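Local coordinates for heme-binding protein A (Haemophilus parasuis 29755, PDB 3TPA) that probably binds glutathione in the periplasm as the solute-binding component of a peptide-type ABC importer, at residues T231-G239 with D251-I261; L269-K280 with G403-S414. The protein carries 1 engineered substitution. All coordinates share one frame; numbering follows the deposited sequence.

Contact 1: T231-G239 with D251-I261; sequences TRYAKLKAG and DIAQMKKDPQI
Tyr233 reaches from helix 229-237 across to the loop that follows helix 249-255, where its hydroxyl donates to Asp258 OD2; the OH-OD2 separation is modelled at 2.4 Å, too short to be taken literally. With CG anti to the backbone N (chi1 177°), the ring projects into the gap between the helices. Asp258 OD2 and Ile261 CD1 both sit at its edge, in plane, CD1 lying 3.5 Å from Tyr233 CE1. Asp251 approaches obliquely, CG 3.4 Å from Tyr233 CD2, its carboxylate turned 42° from the ring. Met255 runs alongside, pointing the other way: CE comes to 3.6 Å from Tyr233 CD1, and SD, 5.0 Å from the ring centroid, makes an oblique Met-aromatic contact. Lys237 CE lies above one ring face, toward its rim; the bend at chi3 (-78°) takes NZ to a water that donates to Asp258 OD1. That OD1 also accepts Gln254 NE2 at 2.7 Å, from above the carboxylate plane. Leu236, touching Ile261, and Met255 rest on Pro489, packing both helices on strand 478-491. An amide and a lysine-linked water thus hold the buried Asp258, the phenol close by, which probably favours its carboxylate form.

Contact 2: L269-K280 with G403-S414; sequences LNLAYIGLNTTK and GEFAAGTYGWTS
Asn277 ND2 is held by two carbonyls just beyond the paired strands: it donates to Phe405 O at 2.8 Å, with that oxygen in its amide plane, and more weakly to Gly403 O. The other end of the amide, OD1, accepts Thr279 N in an Asx turn and Thr279 OG1 from the same face, so both ends of the group fix its rotation. CG anti to the backbone N (chi1 -176°) turns the amide back toward Gly403-Phe405, while Asn277 CB lies over one face of the Phe405 ring, 3.9 Å from its centroid. Lys280 CE rests against Phe405 O, and its NZ shares a water with Glu404 O.

From here strands 270-276 and 407-413 run antiparallel, with Leu271-Trp412, Tyr273-Tyr410 and Gly275-Gly408 as the hydrogen-bonded pairs. Tyr410 CB sits over the Tyr273 ring in a CH-pi contact, 3.4 Å from Tyr273 CZ, and the two ring planes stand 39° apart. Gly275 N meets the Tyr410 ring at its edge, in its plane. On the other face Ile274 CD1 touches Thr409 CG2 and Leu276 CD2 touches Ala407 CB. Water joins Tyr273 OH to Gly411 O, and another joins Asn270 ND2 to Thr413 OG1; Asn270 ND2 also hydrogen-bonds Ser484 OG.

The two strands are central in a six-stranded mixed sheet, between 478-491 and 351-356, probably the core sheet of one lobe, as in family 5 solute-binding proteins. Helix 368-381 covers the face bearing Ile274, Ala407 and Thr409, while helix 420-427 packs against Tyr273 and Trp412.

Contacts 1 and 2 follow one another along the chain and do not touch: their centres lie 36 Å apart and their nearest atoms about 14 Å. Strand 261-276, interrupted by a bulge or short loop, joins them, since Ile261 at its start closes contact 1 and its last seven residues form one side of contact 2. Strand 478-491 makes a second tie, meeting Leu236 and Met255 through Pro489 and pairing with Ala272 and Ile274 further along. Contact 1 is peripheral, 26 Å from the chain's centre, whereas contact 2 is a buried sheet interior at 18 Å. Neither contact is known to line the glutathione site.

Contact 1: T231-G239 with D251-I261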
loop_
_atom_site.group_PDB
_atom_site.type_symbol
_atom_site.label_atom_id
_atom_site.label_comp_id
_atom_site.label_asym_id
_atom_site.label_seq_id
_atom_site.Cartn_x
_atom_site.Cartn_y
_atom_site.Cartn_z
ATOM N N THR A 231 4.431 24.986 8.387
ATOM C CA THR A 231 5.664 25.098 9.149
ATOM C C THR A 231 6.717 24.106 8.652
ATOM O O THR A 231 7.895 24.438 8.537
ATOM C CB THR A 231 5.407 24.891 10.659
ATOM O OG1 THR A 231 4.510 25.909 11.125
ATOM C CG2 THR A 231 6.715 24.951 11.453
ATOM N N ARG A 232 6.285 22.884 8.365
ATOM C CA ARG A 232 7.165 21.895 7.746
ATOM C C ARG A 232 7.762 22.457 6.449
ATOM O O ARG A 232 8.968 22.409 6.249
ATOM C CB ARG A 232 6.431 20.567 7.488
ATOM C CG ARG A 232 6.025 19.788 8.757
ATOM C CD ARG A 232 5.677 18.297 8.477
ATOM N NE ARG A 232 4.439 18.119 7.714
ATOM C CZ ARG A 232 3.218 18.343 8.190
ATOM N NH1 ARG A 232 3.047 18.769 9.442
ATOM N NH2 ARG A 232 2.163 18.147 7.418
ATOM N N TYR A 233 6.918 22.992 5.571
ATOM C CA TYR A 233 7.405 23.605 4.331
ATOM C C TYR A 233 8.450 24.694 4.623
ATOM O O TYR A 233 9.573 24.640 4.119
ATOM C CB TYR A 233 6.235 24.200 3.547
ATOM C CG TYR A 233 6.589 24.937 2.263
ATOM C CD1 TYR A 233 7.756 24.657 1.549
ATOM C CD2 TYR A 233 5.735 25.910 1.761
ATOM C CE1 TYR A 233 8.056 25.339 0.369
ATOM C CE2 TYR A 233 6.021 26.590 0.594
ATOM C CZ TYR A 233 7.174 26.309 -0.100
ATOM O OH TYR A 233 7.417 27.022 -1.253
ATOM N N ALA A 234 8.073 25.667 5.450
ATOM C CA ALA A 234 8.954 26.796 5.783
ATOM C C ALA A 234 10.313 26.303 6.268
ATOM O O ALA A 234 11.349 26.793 5.832
ATOM C CB ALA A 234 8.314 27.669 6.854
ATOM N N LYS A 235 10.298 25.313 7.158
ATOM C CA LYS A 235 11.544 24.828 7.748
ATOM C C LYS A 235 12.393 24.082 6.739
ATOM O O LYS A 235 13.618 24.069 6.837
ATOM C CB LYS A 235 11.283 23.957 8.984
ATOM C CG LYS A 235 10.952 24.777 10.223
ATOM C CD LYS A 235 10.633 23.910 11.425
ATOM C CE LYS A 235 11.860 23.703 12.285
ATOM N NZ LYS A 235 12.272 24.980 12.922
ATOM N N LEU A 236 11.732 23.454 5.772
ATOM C CA LEU A 236 12.423 22.698 4.729
ATOM C C LEU A 236 13.235 23.668 3.873
ATOM O O LEU A 236 14.420 23.458 3.638
ATOM C CB LEU A 236 11.417 21.923 3.868
ATOM C CG LEU A 236 11.948 20.984 2.787
ATOM C CD1 LEU A 236 12.611 19.771 3.414
ATOM C CD2 LEU A 236 10.810 20.552 1.880
ATOM N N LYS A 237 12.590 24.737 3.416
ATOM C CA LYS A 237 13.299 25.815 2.716
ATOM C C LYS A 237 14.469 26.315 3.551
ATOM O O LYS A 237 15.582 26.467 3.055
ATOM C CB LYS A 237 12.358 26.980 2.388
ATOM C CG LYS A 237 11.388 26.669 1.275
ATOM C CD LYS A 237 10.693 27.915 0.754
ATOM C CE LYS A 237 9.585 28.360 1.694
ATOM N NZ LYS A 237 8.821 29.517 1.146
ATOM N N ALA A 238 14.210 26.542 4.832
ATOM C CA ALA A 238 15.224 27.021 5.761
ATOM C C ALA A 238 16.339 26.007 6.074
ATOM O O ALA A 238 17.313 26.337 6.753
ATOM C CB ALA A 238 14.553 27.479 7.053
ATOM N N GLY A 239 16.192 24.773 5.603
ATOM C CA GLY A 239 17.154 23.730 5.927
ATOM C C GLY A 239 17.098 23.274 7.373
ATOM O O GLY A 239 18.023 22.629 7.859
ATOM N N ASP A 251 0.941 23.993 -1.494
ATOM C CA ASP A 251 2.347 24.381 -1.517
ATOM C C ASP A 251 3.157 23.688 -2.611
ATOM O O ASP A 251 4.274 24.088 -2.903
ATOM C CB ASP A 251 3.018 24.079 -0.161
ATOM C CG ASP A 251 2.532 24.982 0.957
ATOM O OD1 ASP A 251 2.241 26.166 0.695
ATOM O OD2 ASP A 251 2.452 24.498 2.113
ATOM N N ILE A 252 2.615 22.632 -3.197
ATOM C CA ILE A 252 3.376 21.825 -4.154
ATOM C C ILE A 252 3.893 22.615 -5.359
ATOM O O ILE A 252 5.072 22.518 -5.722
ATOM C CB ILE A 252 2.584 20.595 -4.626
ATOM C CG1 ILE A 252 2.466 19.583 -3.485
ATOM C CG2 ILE A 252 3.289 19.944 -5.788
ATOM C CD1 ILE A 252 3.805 19.029 -2.999
ATOM N N ALA A 253 3.009 23.393 -5.976
ATOM C CA ALA A 253 3.373 24.190 -7.145
ATOM C C ALA A 253 4.565 25.119 -6.879
ATOM O O ALA A 253 5.489 25.199 -7.680
ATOM C CB ALA A 253 2.170 24.999 -7.626
ATOM N N GLN A 254 4.556 25.815 -5.752
ATOM C CA GLN A 254 5.703 26.646 -5.410
ATOM C C GLN A 254 6.951 25.846 -4.995
ATOM O O GLN A 254 8.080 26.305 -5.205
ATOM C CB GLN A 254 5.344 27.663 -4.327
ATOM C CG GLN A 254 6.545 28.498 -3.866
ATOM C CD GLN A 254 7.165 29.292 -5.004
ATOM O OE1 GLN A 254 6.462 29.789 -5.888
ATOM N NE2 GLN A 254 8.486 29.413 -4.989
ATOM N N MET A 255 6.753 24.672 -4.387
ATOM C CA MET A 255 7.884 23.806 -4.030
ATOM C C MET A 255 8.636 23.402 -5.294
ATOM O O MET A 255 9.851 23.263 -5.280
ATOM C CB MET A 255 7.446 22.536 -3.284
ATOM C CG MET A 255 7.015 22.708 -1.850
ATOM S SD MET A 255 6.463 21.134 -1.117
ATOM C CE MET A 255 6.016 21.685 0.535
ATOM N N LYS A 256 7.900 23.195 -6.381
ATOM C CA LYS A 256 8.506 22.846 -7.661
ATOM C C LYS A 256 9.404 23.967 -8.211
ATOM O O LYS A 256 10.202 23.740 -9.114
ATOM C CB LYS A 256 7.427 22.479 -8.681
ATOM C CG LYS A 256 6.875 21.041 -8.532
ATOM C CD LYS A 256 5.613 20.837 -9.365
ATOM C CE LYS A 256 5.052 19.429 -9.227
ATOM N NZ LYS A 256 3.795 19.280 -10.030
ATOM N N LYS A 257 9.265 25.171 -7.664
ATOM C CA LYS A 257 10.062 26.317 -8.108
ATOM C C LYS A 257 11.157 26.689 -7.113
ATOM O O LYS A 257 12.016 27.520 -7.412
ATOM C CB LYS A 257 9.168 27.536 -8.348
ATOM C CG LYS A 257 8.107 27.335 -9.434
ATOM C CD LYS A 257 7.112 28.483 -9.431
ATOM C CE LYS A 257 6.083 28.331 -10.536
ATOM N NZ LYS A 257 4.997 29.342 -10.411
ATOM N N ASP A 258 11.120 26.084 -5.929
ATOM C CA ASP A 258 12.054 26.438 -4.865
ATOM C C ASP A 258 13.412 25.784 -5.043
ATOM O O ASP A 258 13.500 24.561 -5.075
ATOM C CB ASP A 258 11.486 26.043 -3.499
ATOM C CG ASP A 258 10.325 26.913 -3.073
ATOM O OD1 ASP A 258 10.272 28.088 -3.493
ATOM O OD2 ASP A 258 9.470 26.427 -2.307
ATOM N N PRO A 259 14.480 26.599 -5.137
ATOM C CA PRO A 259 15.848 26.091 -5.311
ATOM C C PRO A 259 16.272 25.177 -4.180
ATOM O O PRO A 259 17.058 24.255 -4.410
ATOM C CB PRO A 259 16.710 27.361 -5.276
ATOM C CG PRO A 259 15.791 28.457 -5.690
ATOM C CD PRO A 259 14.435 28.073 -5.142
ATOM N N GLN A 260 15.773 25.437 -2.976
ATOM C CA GLN A 260 16.198 24.677 -1.795
ATOM C C GLN A 260 15.573 23.287 -1.732
ATOM O O GLN A 260 15.963 22.468 -0.910
ATOM C CB GLN A 260 15.847 25.423 -0.509
ATOM C CG GLN A 260 16.268 26.882 -0.487
ATOM C CD GLN A 260 15.107 27.829 -0.711
ATOM O OE1 GLN A 260 14.280 27.631 -1.603
ATOM N NE2 GLN A 260 15.038 28.871 0.108
ATOM N N ILE A 261 14.605 23.036 -2.602
ATOM C CA ILE A 261 13.800 21.818 -2.533
ATOM C C ILE A 261 13.954 20.935 -3.759
ATOM O O ILE A 261 13.958 21.404 -4.907
ATOM C CB ILE A 261 12.300 22.146 -2.303
ATOM C CG1 ILE A 261 12.115 22.808 -0.928
ATOM C CG2 ILE A 261 11.439 20.881 -2.427
ATOM C CD1 ILE A 261 10.774 23.494 -0.755
HETATM O O HOH W 1 8.801 29.950 -1.625
HETATM O O HOH W 2 16.862 28.982 2.817
#

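Contact 2: L269-K280 with G403-S414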
loop_
_atom_site.group_PDB
_atom_site.type_symbol
_atom_site.label_atom_id
_atom_site.label_comp_id
_atom_site.label_asym_id
_atom_site.label_seq_id
_atom_site.Cartn_x
_atom_site.Cartn_y
_atom_site.Cartn_z
ATOM N N LEU A 269 0.063 3.516 -5.528
ATOM C CA LEU A 269 -0.492 2.225 -5.943
ATOM C C LEU A 269 -1.936 2.154 -5.480
ATOM O O LEU A 269 -2.280 1.389 -4.580
ATOM C CB LEU A 269 0.325 1.082 -5.343
ATOM C CG LEU A 269 1.828 1.190 -5.611
ATOM C CD1 LEU A 269 2.609 0.113 -4.851
ATOM C CD2 LEU A 269 2.151 1.142 -7.100
ATOM N N ASN A 270 -2.778 2.977 -6.097
ATOM C CA ASN A 270 -4.169 3.126 -5.687
ATOM C C ASN A 270 -5.017 3.471 -6.903
ATOM O O ASN A 270 -4.485 3.661 -7.994
ATOM C CB ASN A 270 -4.328 4.179 -4.552
ATOM C CG ASN A 270 -3.917 5.592 -4.963
ATOM O OD1 ASN A 270 -3.982 5.961 -6.120
ATOM N ND2 ASN A 270 -3.510 6.392 -3.989
ATOM N N LEU A 271 -6.328 3.508 -6.724
ATOM C CA LEU A 271 -7.254 3.841 -7.807
ATOM C C LEU A 271 -8.483 4.490 -7.219
ATOM O O LEU A 271 -9.075 3.973 -6.268
ATOM C CB LEU A 271 -7.697 2.581 -8.563
ATOM C CG LEU A 271 -8.750 2.782 -9.678
ATOM C CD1 LEU A 271 -8.182 3.645 -10.801
ATOM C CD2 LEU A 271 -9.276 1.423 -10.249
ATOM N N ALA A 272 -8.857 5.638 -7.771
ATOM C CA ALA A 272 -10.108 6.278 -7.409
ATOM C C ALA A 272 -11.006 6.018 -8.586
ATOM O O ALA A 272 -10.592 6.199 -9.723
ATOM C CB ALA A 272 -9.910 7.777 -7.221
ATOM N N TYR A 273 -12.232 5.582 -8.331
ATOM C CA TYR A 273 -13.111 5.184 -9.429
ATOM C C TYR A 273 -14.553 5.476 -9.083
ATOM O O TYR A 273 -14.878 5.730 -7.938
ATOM C CB TYR A 273 -12.953 3.692 -9.739
ATOM C CG TYR A 273 -13.294 2.773 -8.591
ATOM C CD1 TYR A 273 -14.586 2.282 -8.423
ATOM C CD2 TYR A 273 -12.322 2.388 -7.670
ATOM C CE1 TYR A 273 -14.901 1.428 -7.378
ATOM C CE2 TYR A 273 -12.627 1.524 -6.631
ATOM C CZ TYR A 273 -13.913 1.053 -6.486
ATOM O OH TYR A 273 -14.219 0.218 -5.441
ATOM N N ILE A 274 -15.422 5.410 -10.082
ATOM C CA ILE A 274 -16.851 5.438 -9.834
ATOM C C ILE A 274 -17.314 3.982 -9.868
ATOM O O ILE A 274 -17.171 3.308 -10.880
ATOM C CB ILE A 274 -17.597 6.253 -10.904
ATOM C CG1 ILE A 274 -17.105 7.703 -10.958
ATOM C CG2 ILE A 274 -19.113 6.190 -10.687
ATOM C CD1 ILE A 274 -17.325 8.509 -9.642
ATOM N N GLY A 275 -17.860 3.487 -8.764
ATOM C CA GLY A 275 -18.346 2.118 -8.722
ATOM C C GLY A 275 -19.742 2.123 -9.314
ATOM O O GLY A 275 -20.471 3.091 -9.140
ATOM N N LEU A 276 -20.102 1.062 -10.032
ATOM C CA LEU A 276 -21.451 0.909 -10.557
ATOM C C LEU A 276 -22.016 -0.436 -10.130
ATOM O O LEU A 276 -21.427 -1.490 -10.394
ATOM C CB LEU A 276 -21.438 1.003 -12.082
ATOM C CG LEU A 276 -20.890 2.295 -12.692
ATOM C CD1 LEU A 276 -20.800 2.182 -14.234
ATOM C CD2 LEU A 276 -21.765 3.468 -12.287
ATOM N N ASN A 277 -23.169 -0.414 -9.479
ATOM C CA ASN A 277 -23.780 -1.655 -9.021
ATOM C C ASN A 277 -24.408 -2.379 -10.194
ATOM O O ASN A 277 -25.503 -2.036 -10.619
ATOM C CB ASN A 277 -24.841 -1.337 -7.995
ATOM C CG ASN A 277 -25.456 -2.563 -7.409
ATOM O OD1 ASN A 277 -25.344 -3.657 -7.961
ATOM N ND2 ASN A 277 -26.120 -2.395 -6.274
ATOM N N THR A 278 -23.724 -3.394 -10.708
ATOM C CA THR A 278 -24.182 -4.065 -11.920
ATOM C C THR A 278 -25.407 -4.980 -11.737
ATOM O O THR A 278 -25.782 -5.697 -12.669
ATOM C CB THR A 278 -23.058 -4.851 -12.585
ATOM O OG1 THR A 278 -22.754 -6.001 -11.801
ATOM C CG2 THR A 278 -21.804 -3.997 -12.695
ATOM N N THR A 279 -26.029 -4.953 -10.555
ATOM C CA THR A 279 -27.270 -5.703 -10.338
ATOM C C THR A 279 -28.480 -4.786 -10.396
ATOM O O THR A 279 -29.610 -5.242 -10.319
ATOM C CB THR A 279 -27.297 -6.447 -8.991
ATOM O OG1 THR A 279 -27.267 -5.496 -7.908
ATOM C CG2 THR A 279 -26.121 -7.411 -8.883
ATOM N N LYS A 280 -28.236 -3.485 -10.502
ATOM C CA LYS A 280 -29.325 -2.520 -10.639
ATOM C C LYS A 280 -29.884 -2.572 -12.053
ATOM O O LYS A 280 -29.157 -2.870 -13.001
ATOM C CB LYS A 280 -28.845 -1.114 -10.302
ATOM C CG LYS A 280 -28.568 -0.903 -8.819
ATOM C CD LYS A 280 -29.851 -0.813 -8.011
ATOM C CE LYS A 280 -29.560 -0.186 -6.658
ATOM N NZ LYS A 280 -30.808 0.172 -5.941
ATOM N N GLY A 403 -24.943 -3.985 -1.676
ATOM C CA GLY A 403 -25.573 -3.757 -2.973
ATOM C C GLY A 403 -26.763 -2.812 -2.993
ATOM O O GLY A 403 -27.562 -2.836 -3.925
ATOM N N GLU A 404 -26.885 -1.967 -1.975
ATOM C CA GLU A 404 -27.919 -0.930 -1.981
ATOM C C GLU A 404 -27.618 0.263 -2.893
ATOM O O GLU A 404 -28.536 0.919 -3.384
ATOM C CB GLU A 404 -28.164 -0.398 -0.572
ATOM C CG GLU A 404 -28.927 -1.340 0.336
ATOM C CD GLU A 404 -29.371 -0.653 1.609
ATOM O OE1 GLU A 404 -30.060 0.392 1.517
ATOM O OE2 GLU A 404 -29.013 -1.148 2.697
ATOM N N PHE A 405 -26.343 0.566 -3.110
ATOM C CA PHE A 405 -25.998 1.748 -3.895
ATOM C C PHE A 405 -26.276 1.512 -5.368
ATOM O O PHE A 405 -26.506 0.363 -5.800
ATOM C CB PHE A 405 -24.521 2.111 -3.716
ATOM C CG PHE A 405 -23.590 1.263 -4.534
ATOM C CD1 PHE A 405 -22.850 1.819 -5.568
ATOM C CD2 PHE A 405 -23.484 -0.095 -4.292
ATOM C CE1 PHE A 405 -21.992 1.039 -6.338
ATOM C CE2 PHE A 405 -22.641 -0.886 -5.056
ATOM C CZ PHE A 405 -21.887 -0.312 -6.082
ATOM N N ALA A 406 -26.266 2.614 -6.124
ATOM C CA ALA A 406 -26.355 2.595 -7.581
ATOM C C ALA A 406 -24.976 2.919 -8.160
ATOM O O ALA A 406 -24.280 2.039 -8.686
ATOM C CB ALA A 406 -27.390 3.620 -8.065
ATOM N N ALA A 407 -24.596 4.195 -8.066
ATOM C CA ALA A 407 -23.245 4.645 -8.402
ATOM C C ALA A 407 -22.591 5.236 -7.156
ATOM O O ALA A 407 -23.284 5.647 -6.230
ATOM C CB ALA A 407 -23.283 5.694 -9.519
ATOM N N GLY A 408 -21.264 5.297 -7.135
ATOM C CA GLY A 408 -20.573 5.913 -6.017
ATOM C C GLY A 408 -19.111 6.214 -6.274
ATOM O O GLY A 408 -18.502 5.724 -7.239
ATOM N N THR A 409 -18.546 7.007 -5.368
ATOM C CA THR A 409 -17.159 7.439 -5.434
ATOM C C THR A 409 -16.358 6.604 -4.457
ATOM O O THR A 409 -16.507 6.739 -3.241
ATOM C CB THR A 409 -16.998 8.918 -5.027
ATOM O OG1 THR A 409 -17.559 9.112 -3.728
ATOM C CG2 THR A 409 -17.693 9.846 -6.020
ATOM N N TYR A 410 -15.494 5.752 -4.994
ATOM C CA TYR A 410 -14.758 4.804 -4.182
ATOM C C TYR A 410 -13.276 4.856 -4.531
ATOM O O TYR A 410 -12.871 5.454 -5.542
ATOM C CB TYR A 410 -15.315 3.383 -4.412
ATOM C CG TYR A 410 -16.807 3.276 -4.138
ATOM C CD1 TYR A 410 -17.300 3.304 -2.832
ATOM C CD2 TYR A 410 -17.723 3.175 -5.181
ATOM C CE1 TYR A 410 -18.663 3.211 -2.570
ATOM C CE2 TYR A 410 -19.091 3.067 -4.932
ATOM C CZ TYR A 410 -19.554 3.089 -3.626
ATOM O OH TYR A 410 -20.906 2.987 -3.370
ATOM N N GLY A 411 -12.470 4.228 -3.689
ATOM C CA GLY A 411 -11.047 4.140 -3.931
ATOM C C GLY A 411 -10.505 2.824 -3.409
ATOM O O GLY A 411 -11.090 2.201 -2.514
ATOM N N TRP A 412 -9.400 2.380 -3.986
ATOM C CA TRP A 412 -8.731 1.185 -3.495
ATOM C C TRP A 412 -7.230 1.427 -3.439
ATOM O O TRP A 412 -6.667 2.065 -4.329
ATOM C CB TRP A 412 -9.030 -0.008 -4.416
ATOM C CG TRP A 412 -8.251 -1.248 -4.063
ATOM C CD1 TRP A 412 -7.124 -1.723 -4.688
ATOM C CD2 TRP A 412 -8.538 -2.160 -3.002
ATOM N NE1 TRP A 412 -6.693 -2.872 -4.073
ATOM C CE2 TRP A 412 -7.546 -3.166 -3.035
ATOM C CE3 TRP A 412 -9.542 -2.227 -2.019
ATOM C CZ2 TRP A 412 -7.526 -4.224 -2.134
ATOM C CZ3 TRP A 412 -9.522 -3.280 -1.124
ATOM C CH2 TRP A 412 -8.519 -4.267 -1.186
ATOM N N THR A 413 -6.591 0.910 -2.395
ATOM C CA THR A 413 -5.138 0.953 -2.271
ATOM C C THR A 413 -4.592 -0.455 -2.155
ATOM O O THR A 413 -5.046 -1.236 -1.319
ATOM C CB THR A 413 -4.707 1.759 -1.028
ATOM O OG1 THR A 413 -5.102 3.124 -1.197
ATOM C CG2 THR A 413 -3.191 1.690 -0.836
ATOM N N SER A 414 -3.617 -0.779 -2.995
ATOM C CA SER A 414 -2.957 -2.073 -2.928
ATOM C C SER A 414 -1.813 -2.026 -1.922
ATOM O O SER A 414 -1.002 -1.103 -1.950
ATOM C CB SER A 414 -2.405 -2.450 -4.294
ATOM O OG SER A 414 -1.639 -3.643 -4.225
HETATM O O HOH W 3 -4.135 5.625 -1.243
HETATM O O HOH W 4 -12.455 -0.023 -3.503
HETATM O O HOH W 5 -31.170 -0.183 -3.180
#